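Local coordinates for protein chromosome-partitioning ATPase Soj (Thermus thermophilus, PDB 1WCV) that hydrolyses ATP and, in a strictly ATP-dependent way, binds double-stranded DNA cooperatively as nucleoprotein filaments, probably serving chromosome partitioning, at residues 53-58 with 80-85; 59-64 with 87-92; 202-207 with 239-244. One frame throughout, in Å; residues are numbered along the deposited sequence.

Contacts 1 and 2 are neighbours, their centres about 12 Å apart, and their segments alternate along the chain: both tie the region after helix 48-52 to strand 80-83 or to helix 89-96 just beyond it. Contact 3 lies on the opposite side of the chain's centre, about 25 and 31 Å from them between centres, and joins the loop 202-207 to the C-terminal helix 230-246. Contacts 1 and 3 are mostly buried, contact 2 only partly. Their chemistry differs accordingly. Contact 1 is purely apolar beside the sheet, contact 2 sets an aromatic ring against a loosely bonded helix start, and contact 3 buries a glutamate in hydrogen bonds where a second subunit comes near.

Contact 1: 53-58 with 80-85; sequences LGVRAE and FHLLPA
Leu53 and Phe80 meet tip to tip: Leu53 CG stands anti to its own carbonyl carbon and beside the backbone N (chi1 -72°), while Phe80 CG takes the crowded position between N and carbonyl carbon (chi1 56°). The methyl Leu53 CD1 arrives at the edge of the phenyl ring, near its plane, 4.0 Å from Phe80 CE2. The same methyl also lies 4.0 Å from Leu82 CD2, the two leucines crossing obliquely. Farther along, Val55 and Leu82 reach toward each other, and Val55 CG2 comes to 3.7 Å from Leu82 CD2. The broad Phe80 ring thus offers its edge to a leucine methyl, and the branched Leu82 reaches two loop residues with one methyl. Val55 also turns its other branch to the proline, CG1 lying 4.3 Å from Pro84 CB. At the far end the small Ala57 sets its CB 4.1 Å from CG of the rigid Pro84 ring. Gly54, with its positive phi, is the C-prime residue of a Schellman motif ending helix 48-52, a conformation that glycine adopts easily; beyond it the chain runs past the strand as an irregular loop. The side chain of Leu53 is about 8 Å from that of magnesium-binding Thr21. Strand 80-83 lies in the sheet of this P-loop ATPase between antiparallel strand 75-77 and parallel strand 38-42. Leu53 also touches Val77 and Leu40 of those strands and Ile25 of helix 18-33, while Phe80 rests on Leu40 and on Ala28 of the same helix.

Contact 2: 59-64 with 87-92; sequences RGVYHL and PDLVGA
Apolar contact between Val61 and Leu89 joins the inner parts of the two segments. Val61 CG2 pushes against the branch of Leu89, where it lies 3.3 Å from CG. Such a separation is tighter than normal carbon packing, so the precise placing here deserves some caution. A valine and a leucine fit this buried spot, since each offers only carbon, and Val61 also touches Leu83 of strand 80-83.

Aromatic packing comes from Tyr62, which loses far more surface to the other segment than any other residue here. Its CG is anti to the backbone N (chi1 -175°), which carries CG out toward the other segment. At the ring's edge Tyr62 CD2 is 3.8 Å from Leu89 CA, and Tyr62 CE2 is 3.6 Å from Gly91 CA. With Gly91 CA so near, a beta carbon there would probably collide with the ring. Ala92 CB lies below the rim, 3.7 Å from Tyr62 CE2, where a small methyl fits. Several approaches of the ring to Asp88 and to the Ala92 backbone are too short in the model, so the exact fit is uncertain.

In the P-loop fold of this ParA-family ATPase, the contact sets helix 61-65 against the loosely bonded first turn of helix 89-96. The start of helix 61-65 is also bonded to the end of strand 80-83, Val61 to Pro84.

The polar part of the contact is Asp88, over the Tyr62 face opposite Ala92 CB. Its short side chain holds CG 3.8 Å above the ring plane, offset toward the rim. OD2, whose position is doubtful, is buried by the contact with no partner in the model. His63 NE2 stays 4.2 Å from Asp88 OD2, a separation without contact, and makes a weak hydrogen bond to Glu58 O.

Contact 3: 202-207 with 239-244; sequences FWTVIP and AEEVMA
Glu241 buries the most surface here, its carboxylate gripped by three hydrogen bonds from the facing loop. Glu241 has CG anti to the backbone N (chi1 -160°) and an extended chain beyond, which lets its carboxylate span from the helix to the loop backbone. Glu241 OE2 accepts Trp203 N through its syn lone pair at 2.8 Å, a fairly straight bond of 165°. Glu241 OE1 takes two donors: Thr204 N, again on the syn side, at 2.9 Å, and Thr204 OG1 at 2.7 Å, which meets it nearly along the C-O axis.

Phe202 comes second. Its ring stands 83° from the carboxylate plane and turns an edge to it, with CD1 3.6 Å from Glu241 CD; the slightly positive C-H rim would probably suit the carboxylate. Farther out, Phe202 CZ meets the third residue, Val242, at CG2 (3.8 Å). An alanine in place of Glu241 would probably leave the two loop N-H groups and the Thr204 hydroxyl without this acceptor and open a gap beside the phenylalanine edge.

The loop leads on to nucleotide-binding Pro207, and Trp203 packs on Glu241 of the second subunit. Arg245 of helix 230-246 makes a cation-pi contact with Phe202, Arg194 of helix 185-197 binds Phe202 O, and backbone bonds tie Phe202 to Ile174 and Ile206 to Val176 of strand 170-177.

Contact 1: 53-58 with 80-85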
ATOM      1  N   LEU A  53      10.592  -2.600  24.083  1.00 22.42           N
ATOM      2  CA  LEU A  53      11.815  -1.899  23.739  1.00 24.40           C
ATOM      3  C   LEU A  53      12.962  -2.258  24.685  1.00 26.75           C
ATOM      4  O   LEU A  53      14.035  -1.662  24.622  1.00 25.12           O
ATOM      5  CB  LEU A  53      11.558  -0.394  23.747  1.00 23.02           C
ATOM      6  CG  LEU A  53      10.697   0.092  22.573  1.00 23.49           C
ATOM      7  CD1 LEU A  53      10.407   1.576  22.715  1.00 25.68           C
ATOM      8  CD2 LEU A  53      11.427  -0.192  21.263  1.00 25.48           C
ATOM      9  N   GLY A  54      12.722  -3.237  25.553  1.00 30.34           N
ATOM     10  CA  GLY A  54      13.742  -3.677  26.491  1.00 37.33           C
ATOM     11  C   GLY A  54      14.098  -2.657  27.557  1.00 41.88           C
ATOM     12  O   GLY A  54      15.177  -2.720  28.148  1.00 41.49           O
ATOM     13  N   VAL A  55      13.194  -1.717  27.807  1.00 44.35           N
ATOM     14  CA  VAL A  55      13.432  -0.689  28.808  1.00 49.31           C
ATOM     15  C   VAL A  55      12.856  -1.092  30.159  1.00 54.15           C
ATOM     16  O   VAL A  55      11.808  -1.733  30.240  1.00 52.81           O
ATOM     17  CB  VAL A  55      12.828   0.662  28.372  1.00 48.74           C
ATOM     18  CG1 VAL A  55      12.986   1.697  29.480  1.00 45.66           C
ATOM     19  CG2 VAL A  55      13.516   1.141  27.103  1.00 47.40           C
ATOM     20  N   ARG A  56      13.565  -0.716  31.216  1.00 59.79           N
ATOM     21  CA  ARG A  56      13.156  -1.026  32.578  1.00 66.51           C
ATOM     22  C   ARG A  56      13.487   0.172  33.461  1.00 67.80           C
ATOM     23  O   ARG A  56      14.574   0.250  34.033  1.00 68.85           O
ATOM     24  CB  ARG A  56      13.903  -2.270  33.066  1.00 71.54           C
ATOM     25  CG  ARG A  56      13.583  -2.690  34.489  1.00 78.62           C
ATOM     26  CD  ARG A  56      14.377  -3.930  34.877  1.00 84.76           C
ATOM     27  NE  ARG A  56      14.126  -4.346  36.255  1.00 89.59           N
ATOM     28  CZ  ARG A  56      14.425  -3.616  37.325  1.00 91.90           C
ATOM     29  NH1 ARG A  56      14.159  -4.079  38.540  1.00 92.70           N
ATOM     30  NH2 ARG A  56      14.991  -2.424  37.185  1.00 93.20           N
ATOM     31  N   ALA A  57      12.547   1.107  33.559  1.00 69.09           N
ATOM     32  CA  ALA A  57      12.745   2.309  34.361  1.00 70.86           C
ATOM     33  C   ALA A  57      11.736   2.401  35.497  1.00 71.41           C
ATOM     34  O   ALA A  57      10.706   1.730  35.484  1.00 71.62           O
ATOM     35  CB  ALA A  57      12.645   3.545  33.476  1.00 71.46           C
ATOM     36  N   GLU A  58      12.043   3.238  36.482  1.00 72.29           N
ATOM     37  CA  GLU A  58      11.161   3.422  37.626  1.00 72.84           C
ATOM     38  C   GLU A  58      10.564   4.822  37.565  1.00 70.41           C
ATOM     39  O   GLU A  58       9.780   5.221  38.424  1.00 70.18           O
ATOM     40  CB  GLU A  58      11.940   3.225  38.929  1.00 77.30           C
ATOM     41  CG  GLU A  58      11.062   3.081  40.166  1.00 82.84           C
ATOM     42  CD  GLU A  58      11.844   2.657  41.398  1.00 86.11           C
ATOM     43  OE1 GLU A  58      11.225   2.503  42.472  1.00 87.72           O
ATOM     44  OE2 GLU A  58      13.077   2.475  41.291  1.00 88.01           O
ATOM     45  N   PHE A  80      15.324   6.914  18.530  1.00 23.52           N
ATOM     46  CA  PHE A  80      14.306   7.849  19.002  1.00 22.32           C
ATOM     47  C   PHE A  80      14.272   7.907  20.524  1.00 25.37           C
ATOM     48  O   PHE A  80      15.092   7.281  21.191  1.00 24.63           O
ATOM     49  CB  PHE A  80      12.911   7.494  18.456  1.00 21.66           C
ATOM     50  CG  PHE A  80      12.458   6.092  18.767  1.00 20.49           C
ATOM     51  CD1 PHE A  80      12.857   5.023  17.973  1.00 20.41           C
ATOM     52  CD2 PHE A  80      11.604   5.845  19.842  1.00 18.12           C
ATOM     53  CE1 PHE A  80      12.416   3.729  18.239  1.00 18.25           C
ATOM     54  CE2 PHE A  80      11.155   4.555  20.118  1.00 19.04           C
ATOM     55  CZ  PHE A  80      11.559   3.493  19.317  1.00 20.87           C
ATOM     56  N   HIS A  81      13.336   8.674  21.072  1.00 25.07           N
ATOM     57  CA  HIS A  81      13.223   8.794  22.521  1.00 28.01           C
ATOM     58  C   HIS A  81      11.918   8.206  23.042  1.00 26.79           C
ATOM     59  O   HIS A  81      10.860   8.412  22.455  1.00 26.59           O
ATOM     60  CB  HIS A  81      13.323  10.263  22.942  1.00 32.73           C
ATOM     61  CG  HIS A  81      14.684  10.861  22.746  1.00 39.46           C
ATOM     62  ND1 HIS A  81      14.953  12.190  22.990  1.00 41.73           N
ATOM     63  CD2 HIS A  81      15.851  10.310  22.338  1.00 42.99           C
ATOM     64  CE1 HIS A  81      16.228  12.432  22.740  1.00 45.22           C
ATOM     65  NE2 HIS A  81      16.796  11.307  22.343  1.00 43.19           N
ATOM     66  N   LEU A  82      12.012   7.473  24.145  1.00 24.47           N
ATOM     67  CA  LEU A  82      10.852   6.852  24.780  1.00 24.95           C
ATOM     68  C   LEU A  82      10.584   7.413  26.173  1.00 28.09           C
ATOM     69  O   LEU A  82      11.493   7.517  26.995  1.00 28.56           O
ATOM     70  CB  LEU A  82      11.056   5.343  24.913  1.00 22.40           C
ATOM     71  CG  LEU A  82      10.064   4.636  25.849  1.00 21.76           C
ATOM     72  CD1 LEU A  82       8.736   4.388  25.120  1.00 20.43           C
ATOM     73  CD2 LEU A  82      10.655   3.327  26.334  1.00 21.21           C
ATOM     74  N   LEU A  83       9.334   7.790  26.424  1.00 26.71           N
ATOM     75  CA  LEU A  83       8.926   8.270  27.740  1.00 28.26           C
ATOM     76  C   LEU A  83       8.199   7.027  28.246  1.00 28.31           C
ATOM     77  O   LEU A  83       7.026   6.817  27.952  1.00 27.89           O
ATOM     78  CB  LEU A  83       7.961   9.448  27.616  1.00 31.69           C
ATOM     79  CG  LEU A  83       7.943  10.418  28.801  1.00 37.72           C
ATOM     80  CD1 LEU A  83       6.726  11.316  28.694  1.00 36.80           C
ATOM     81  CD2 LEU A  83       7.915   9.651  30.115  1.00 41.43           C
ATOM     82  N   PRO A  84       8.909   6.169  28.990  1.00 27.98           N
ATOM     83  CA  PRO A  84       8.381   4.921  29.541  1.00 26.75           C
ATOM     84  C   PRO A  84       7.196   4.982  30.490  1.00 27.54           C
ATOM     85  O   PRO A  84       6.847   6.033  31.028  1.00 27.02           O
ATOM     86  CB  PRO A  84       9.609   4.300  30.199  1.00 29.39           C
ATOM     87  CG  PRO A  84      10.348   5.487  30.676  1.00 27.74           C
ATOM     88  CD  PRO A  84      10.272   6.418  29.497  1.00 30.21           C
ATOM     89  N   ALA A  85       6.580   3.820  30.671  1.00 29.60           N
ATOM     90  CA  ALA A  85       5.445   3.661  31.559  1.00 33.99           C
ATOM     91  C   ALA A  85       5.873   2.667  32.625  1.00 36.90           C
ATOM     92  O   ALA A  85       6.690   1.779  32.366  1.00 37.26           O
ATOM     93  CB  ALA A  85       4.241   3.129  30.789  1.00 34.66           C
TER

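Contact 2: 59-64 with 87-92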
ATOM      1  N   ARG A  59      10.949   5.560  36.531  1.00 67.46           N
ATOM      2  CA  ARG A  59      10.462   6.914  36.310  1.00 64.59           C
ATOM      3  C   ARG A  59       9.822   6.949  34.927  1.00 60.97           C
ATOM      4  O   ARG A  59      10.424   6.504  33.951  1.00 59.97           O
ATOM      5  CB  ARG A  59      11.621   7.911  36.377  1.00 67.93           C
ATOM      6  CG  ARG A  59      12.271   8.018  37.750  1.00 71.21           C
ATOM      7  CD  ARG A  59      13.580   8.789  37.690  1.00 73.64           C
ATOM      8  NE  ARG A  59      13.418  10.135  37.145  1.00 75.46           N
ATOM      9  CZ  ARG A  59      12.683  11.089  37.708  1.00 76.67           C
ATOM     10  NH1 ARG A  59      12.595  12.283  37.138  1.00 76.76           N
ATOM     11  NH2 ARG A  59      12.036  10.849  38.840  1.00 77.45           N
ATOM     12  N   GLY A  60       8.602   7.470  34.846  1.00 57.12           N
ATOM     13  CA  GLY A  60       7.924   7.522  33.564  1.00 51.49           C
ATOM     14  C   GLY A  60       6.967   8.682  33.365  1.00 48.51           C
ATOM     15  O   GLY A  60       7.146   9.768  33.922  1.00 45.76           O
ATOM     16  N   VAL A  61       5.942   8.439  32.555  1.00 44.15           N
ATOM     17  CA  VAL A  61       4.938   9.445  32.242  1.00 41.29           C
ATOM     18  C   VAL A  61       4.189   9.949  33.473  1.00 39.79           C
ATOM     19  O   VAL A  61       3.713  11.085  33.490  1.00 37.69           O
ATOM     20  CB  VAL A  61       3.914   8.896  31.225  1.00 40.61           C
ATOM     21  CG1 VAL A  61       4.611   8.563  29.920  1.00 41.40           C
ATOM     22  CG2 VAL A  61       3.246   7.656  31.778  1.00 40.16           C
ATOM     23  N   TYR A  62       4.083   9.111  34.498  1.00 39.54           N
ATOM     24  CA  TYR A  62       3.382   9.512  35.713  1.00 44.55           C
ATOM     25  C   TYR A  62       4.071  10.713  36.336  1.00 44.58           C
ATOM     26  O   TYR A  62       3.415  11.643  36.805  1.00 45.00           O
ATOM     27  CB  TYR A  62       3.348   8.366  36.726  1.00 47.02           C
ATOM     28  CG  TYR A  62       2.533   8.672  37.971  1.00 51.85           C
ATOM     29  CD1 TYR A  62       2.998   9.565  38.939  1.00 54.24           C
ATOM     30  CD2 TYR A  62       1.295   8.066  38.178  1.00 54.39           C
ATOM     31  CE1 TYR A  62       2.249   9.843  40.089  1.00 56.71           C
ATOM     32  CE2 TYR A  62       0.539   8.335  39.319  1.00 56.55           C
ATOM     33  CZ  TYR A  62       1.018   9.221  40.269  1.00 57.17           C
ATOM     34  OH  TYR A  62       0.271   9.472  41.402  1.00 59.49           O
ATOM     35  N   HIS A  63       5.399  10.685  36.337  1.00 44.93           N
ATOM     36  CA  HIS A  63       6.187  11.769  36.897  1.00 44.51           C
ATOM     37  C   HIS A  63       6.084  13.014  36.026  1.00 45.80           C
ATOM     38  O   HIS A  63       6.224  14.136  36.512  1.00 46.21           O
ATOM     39  CB  HIS A  63       7.638  11.323  37.032  1.00 45.55           C
ATOM     40  CG  HIS A  63       7.809  10.113  37.894  1.00 46.52           C
ATOM     41  ND1 HIS A  63       7.562  10.125  39.250  1.00 47.58           N
ATOM     42  CD2 HIS A  63       8.165   8.844  37.588  1.00 46.97           C
ATOM     43  CE1 HIS A  63       7.757   8.915  39.742  1.00 47.34           C
ATOM     44  NE2 HIS A  63       8.123   8.118  38.755  1.00 49.82           N
ATOM     45  N   LEU A  64       5.838  12.810  34.736  1.00 43.14           N
ATOM     46  CA  LEU A  64       5.693  13.927  33.813  1.00 44.35           C
ATOM     47  C   LEU A  64       4.447  14.696  34.228  1.00 44.16           C
ATOM     48  O   LEU A  64       4.445  15.925  34.283  1.00 43.20           O
ATOM     49  CB  LEU A  64       5.524  13.425  32.379  1.00 42.66           C
ATOM     50  CG  LEU A  64       5.403  14.525  31.326  1.00 43.12           C
ATOM     51  CD1 LEU A  64       6.755  15.209  31.151  1.00 42.73           C
ATOM     52  CD2 LEU A  64       4.932  13.927  30.011  1.00 43.58           C
ATOM     53  N   PRO A  87       4.389   0.580  36.551  1.00 45.03           N
ATOM     54  CA  PRO A  87       3.162   0.171  37.243  1.00 45.70           C
ATOM     55  C   PRO A  87       2.671   1.290  38.160  1.00 46.56           C
ATOM     56  O   PRO A  87       1.740   1.114  38.947  1.00 48.40           O
ATOM     57  CB  PRO A  87       3.599  -1.076  38.009  1.00 44.94           C
ATOM     58  CG  PRO A  87       5.053  -0.825  38.268  1.00 44.46           C
ATOM     59  CD  PRO A  87       5.522  -0.274  36.943  1.00 44.37           C
ATOM     60  N   ASP A  88       3.315   2.446  38.036  1.00 47.41           N
ATOM     61  CA  ASP A  88       2.994   3.634  38.822  1.00 47.36           C
ATOM     62  C   ASP A  88       1.967   4.485  38.081  1.00 47.96           C
ATOM     63  O   ASP A  88       1.217   5.247  38.693  1.00 46.58           O
ATOM     64  CB  ASP A  88       4.270   4.452  39.039  1.00 49.66           C
ATOM     65  CG  ASP A  88       4.039   5.699  39.869  1.00 51.77           C
ATOM     66  OD1 ASP A  88       3.671   5.565  41.056  1.00 54.27           O
ATOM     67  OD2 ASP A  88       4.219   6.815  39.332  1.00 51.53           O
ATOM     68  N   LEU A  89       1.944   4.342  36.759  1.00 47.44           N
ATOM     69  CA  LEU A  89       1.028   5.092  35.909  1.00 46.20           C
ATOM     70  C   LEU A  89      -0.415   4.960  36.380  1.00 45.53           C
ATOM     71  O   LEU A  89      -1.198   5.908  36.307  1.00 47.84           O
ATOM     72  CB  LEU A  89       1.137   4.595  34.471  1.00 44.90           C
ATOM     73  CG  LEU A  89       1.233   5.674  33.394  1.00 46.25           C
ATOM     74  CD1 LEU A  89       1.236   5.007  32.022  1.00 45.19           C
ATOM     75  CD2 LEU A  89       0.071   6.652  33.524  1.00 46.75           C
ATOM     76  N   VAL A  90      -0.762   3.771  36.859  1.00 45.18           N
ATOM     77  CA  VAL A  90      -2.114   3.505  37.347  1.00 42.11           C
ATOM     78  C   VAL A  90      -2.693   4.576  38.291  1.00 41.52           C
ATOM     79  O   VAL A  90      -3.905   4.894  38.210  1.00 43.06           O
ATOM     80  CB  VAL A  90      -2.157   2.099  38.001  1.00 43.02           C
ATOM     81  CG1 VAL A  90      -3.356   1.956  38.874  1.00 43.81           C
ATOM     82  CG2 VAL A  90      -2.151   1.049  36.914  1.00 39.94           C
ATOM     83  N   GLY A  91      -1.849   5.081  39.205  1.00 45.52           N
ATOM     84  CA  GLY A  91      -2.244   6.139  40.140  1.00 44.42           C
ATOM     85  C   GLY A  91      -2.949   7.289  39.431  1.00 42.56           C
ATOM     86  O   GLY A  91      -4.172   7.463  39.591  1.00 46.56           O
ATOM     87  N   ALA A  92      -2.241   8.015  38.563  1.00 44.70           N
ATOM     88  CA  ALA A  92      -2.802   9.168  37.846  1.00 42.56           C
ATOM     89  C   ALA A  92      -4.168   8.973  37.167  1.00 40.75           C
ATOM     90  O   ALA A  92      -4.932   9.962  37.056  1.00 41.05           O
ATOM     91  CB  ALA A  92      -1.768   9.703  36.833  1.00 41.29           C
TER

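Contact 3: 202-207 with 239-244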
ATOM      1  N   PHE A 202      -5.354   2.746   5.446  1.00  9.63           N
ATOM      2  CA  PHE A 202      -4.039   2.835   4.820  1.00  8.61           C
ATOM      3  C   PHE A 202      -3.916   1.715   3.796  1.00 11.10           C
ATOM      4  O   PHE A 202      -4.445   0.627   4.000  1.00  9.65           O
ATOM      5  CB  PHE A 202      -2.931   2.643   5.852  1.00  8.62           C
ATOM      6  CG  PHE A 202      -2.699   3.830   6.740  1.00 10.49           C
ATOM      7  CD1 PHE A 202      -2.066   4.971   6.244  1.00 11.90           C
ATOM      8  CD2 PHE A 202      -3.065   3.794   8.088  1.00  9.33           C
ATOM      9  CE1 PHE A 202      -1.794   6.052   7.069  1.00 12.28           C
ATOM     10  CE2 PHE A 202      -2.796   4.878   8.929  1.00 13.94           C
ATOM     11  CZ  PHE A 202      -2.159   6.009   8.420  1.00 14.60           C
ATOM     12  N   TRP A 203      -3.207   1.989   2.704  1.00 10.41           N
ATOM     13  CA  TRP A 203      -2.977   0.984   1.681  1.00 12.32           C
ATOM     14  C   TRP A 203      -1.927  -0.014   2.157  1.00 10.81           C
ATOM     15  O   TRP A 203      -1.961  -1.181   1.788  1.00 13.80           O
ATOM     16  CB  TRP A 203      -2.530   1.645   0.375  1.00 13.55           C
ATOM     17  CG  TRP A 203      -3.687   2.220  -0.359  1.00 14.45           C
ATOM     18  CD1 TRP A 203      -3.985   3.543  -0.520  1.00 17.95           C
ATOM     19  CD2 TRP A 203      -4.772   1.489  -0.942  1.00 13.15           C
ATOM     20  NE1 TRP A 203      -5.193   3.679  -1.161  1.00 17.67           N
ATOM     21  CE2 TRP A 203      -5.699   2.437  -1.429  1.00 14.54           C
ATOM     22  CE3 TRP A 203      -5.054   0.126  -1.096  1.00 14.41           C
ATOM     23  CZ2 TRP A 203      -6.892   2.064  -2.056  1.00 14.47           C
ATOM     24  CZ3 TRP A 203      -6.238  -0.244  -1.719  1.00 13.59           C
ATOM     25  CH2 TRP A 203      -7.142   0.726  -2.190  1.00 12.93           C
ATOM     26  N   THR A 204      -0.988   0.450   2.977  1.00 10.63           N
ATOM     27  CA  THR A 204       0.033  -0.444   3.508  1.00 12.36           C
ATOM     28  C   THR A 204      -0.637  -1.305   4.576  1.00 11.82           C
ATOM     29  O   THR A 204      -1.330  -0.797   5.455  1.00 10.31           O
ATOM     30  CB  THR A 204       1.187   0.338   4.163  1.00 15.63           C
ATOM     31  OG1 THR A 204       1.740   1.255   3.214  1.00 16.05           O
ATOM     32  CG2 THR A 204       2.277  -0.619   4.650  1.00 16.58           C
ATOM     33  N   VAL A 205      -0.425  -2.608   4.487  1.00  9.82           N
ATOM     34  CA  VAL A 205      -0.999  -3.547   5.429  1.00 11.43           C
ATOM     35  C   VAL A 205       0.156  -4.289   6.073  1.00 13.67           C
ATOM     36  O   VAL A 205       1.102  -4.661   5.376  1.00 15.01           O
ATOM     37  CB  VAL A 205      -1.916  -4.540   4.675  1.00 10.73           C
ATOM     38  CG1 VAL A 205      -2.327  -5.706   5.581  1.00 12.55           C
ATOM     39  CG2 VAL A 205      -3.149  -3.814   4.181  1.00 10.04           C
ATOM     40  N   ILE A 206       0.097  -4.491   7.392  1.00 11.75           N
ATOM     41  CA  ILE A 206       1.161  -5.205   8.099  1.00 11.19           C
ATOM     42  C   ILE A 206       0.815  -6.695   8.143  1.00 12.64           C
ATOM     43  O   ILE A 206      -0.227  -7.095   8.668  1.00 12.10           O
ATOM     44  CB  ILE A 206       1.345  -4.682   9.548  1.00 12.30           C
ATOM     45  CG1 ILE A 206       1.376  -3.146   9.556  1.00 12.65           C
ATOM     46  CG2 ILE A 206       2.658  -5.221  10.124  1.00 12.55           C
ATOM     47  CD1 ILE A 206       2.481  -2.542   8.695  1.00 12.58           C
ATOM     48  N   PRO A 207       1.696  -7.542   7.602  1.00 14.44           N
ATOM     49  CA  PRO A 207       1.444  -8.983   7.586  1.00 13.03           C
ATOM     50  C   PRO A 207       1.739  -9.688   8.898  1.00 15.63           C
ATOM     51  O   PRO A 207       2.559  -9.235   9.695  1.00 17.65           O
ATOM     52  CB  PRO A 207       2.388  -9.470   6.502  1.00 13.44           C
ATOM     53  CG  PRO A 207       3.615  -8.650   6.804  1.00 15.41           C
ATOM     54  CD  PRO A 207       3.030  -7.242   7.042  1.00 14.18           C
ATOM     55  N   ALA A 239       5.597   4.211   7.359  1.00 11.26           N
ATOM     56  CA  ALA A 239       6.115   5.493   7.821  1.00 13.98           C
ATOM     57  C   ALA A 239       6.003   6.508   6.686  1.00 15.11           C
ATOM     58  O   ALA A 239       5.688   7.677   6.910  1.00 14.13           O
ATOM     59  CB  ALA A 239       7.570   5.350   8.280  1.00 14.36           C
ATOM     60  N   GLU A 240       6.251   6.053   5.461  1.00 13.01           N
ATOM     61  CA  GLU A 240       6.151   6.933   4.298  1.00 15.19           C
ATOM     62  C   GLU A 240       4.689   7.314   4.045  1.00 13.07           C
ATOM     63  O   GLU A 240       4.382   8.462   3.730  1.00 13.03           O
ATOM     64  CB  GLU A 240       6.721   6.239   3.051  1.00 17.61           C
ATOM     65  CG  GLU A 240       8.226   6.018   3.083  1.00 25.37           C
ATOM     66  CD  GLU A 240       8.737   5.285   1.853  1.00 33.88           C
ATOM     67  OE1 GLU A 240       8.346   4.118   1.640  1.00 39.36           O
ATOM     68  OE2 GLU A 240       9.527   5.876   1.091  1.00 40.36           O
ATOM     69  N   GLU A 241       3.783   6.350   4.190  1.00 10.98           N
ATOM     70  CA  GLU A 241       2.382   6.629   3.953  1.00 11.83           C
ATOM     71  C   GLU A 241       1.847   7.550   5.046  1.00 10.21           C
ATOM     72  O   GLU A 241       1.042   8.444   4.782  1.00 11.31           O
ATOM     73  CB  GLU A 241       1.566   5.331   3.879  1.00 12.34           C
ATOM     74  CG  GLU A 241       0.237   5.539   3.155  1.00 13.27           C
ATOM     75  CD  GLU A 241      -0.600   4.287   3.049  1.00 11.89           C
ATOM     76  OE1 GLU A 241      -0.097   3.187   3.377  1.00 13.14           O
ATOM     77  OE2 GLU A 241      -1.769   4.415   2.623  1.00 13.40           O
ATOM     78  N   VAL A 242       2.306   7.340   6.276  1.00 12.32           N
ATOM     79  CA  VAL A 242       1.881   8.200   7.366  1.00 12.89           C
ATOM     80  C   VAL A 242       2.389   9.624   7.123  1.00 15.19           C
ATOM     81  O   VAL A 242       1.639  10.585   7.284  1.00 16.15           O
ATOM     82  CB  VAL A 242       2.398   7.684   8.729  1.00 14.59           C
ATOM     83  CG1 VAL A 242       2.328   8.809   9.779  1.00 14.33           C
ATOM     84  CG2 VAL A 242       1.548   6.492   9.187  1.00 13.16           C
ATOM     85  N   MET A 243       3.651   9.775   6.726  1.00 15.91           N
ATOM     86  CA  MET A 243       4.159  11.127   6.471  1.00 16.56           C
ATOM     87  C   MET A 243       3.401  11.797   5.329  1.00 17.54           C
ATOM     88  O   MET A 243       3.173  13.003   5.351  1.00 17.88           O
ATOM     89  CB  MET A 243       5.655  11.120   6.152  1.00 16.93           C
ATOM     90  CG  MET A 243       6.555  11.011   7.369  1.00 18.98           C
ATOM     91  SD  MET A 243       6.032  12.055   8.777  1.00 26.09           S
ATOM     92  CE  MET A 243       5.995  13.734   8.045  1.00 24.30           C
ATOM     93  N   ALA A 244       3.017  11.015   4.324  1.00 14.39           N
ATOM     94  CA  ALA A 244       2.266  11.561   3.204  1.00 17.22           C
ATOM     95  C   ALA A 244       0.930  12.114   3.706  1.00 19.13           C
ATOM     96  O   ALA A 244       0.495  13.184   3.290  1.00 17.58           O
ATOM     97  CB  ALA A 244       2.029  10.483   2.160  1.00 18.03           C
TER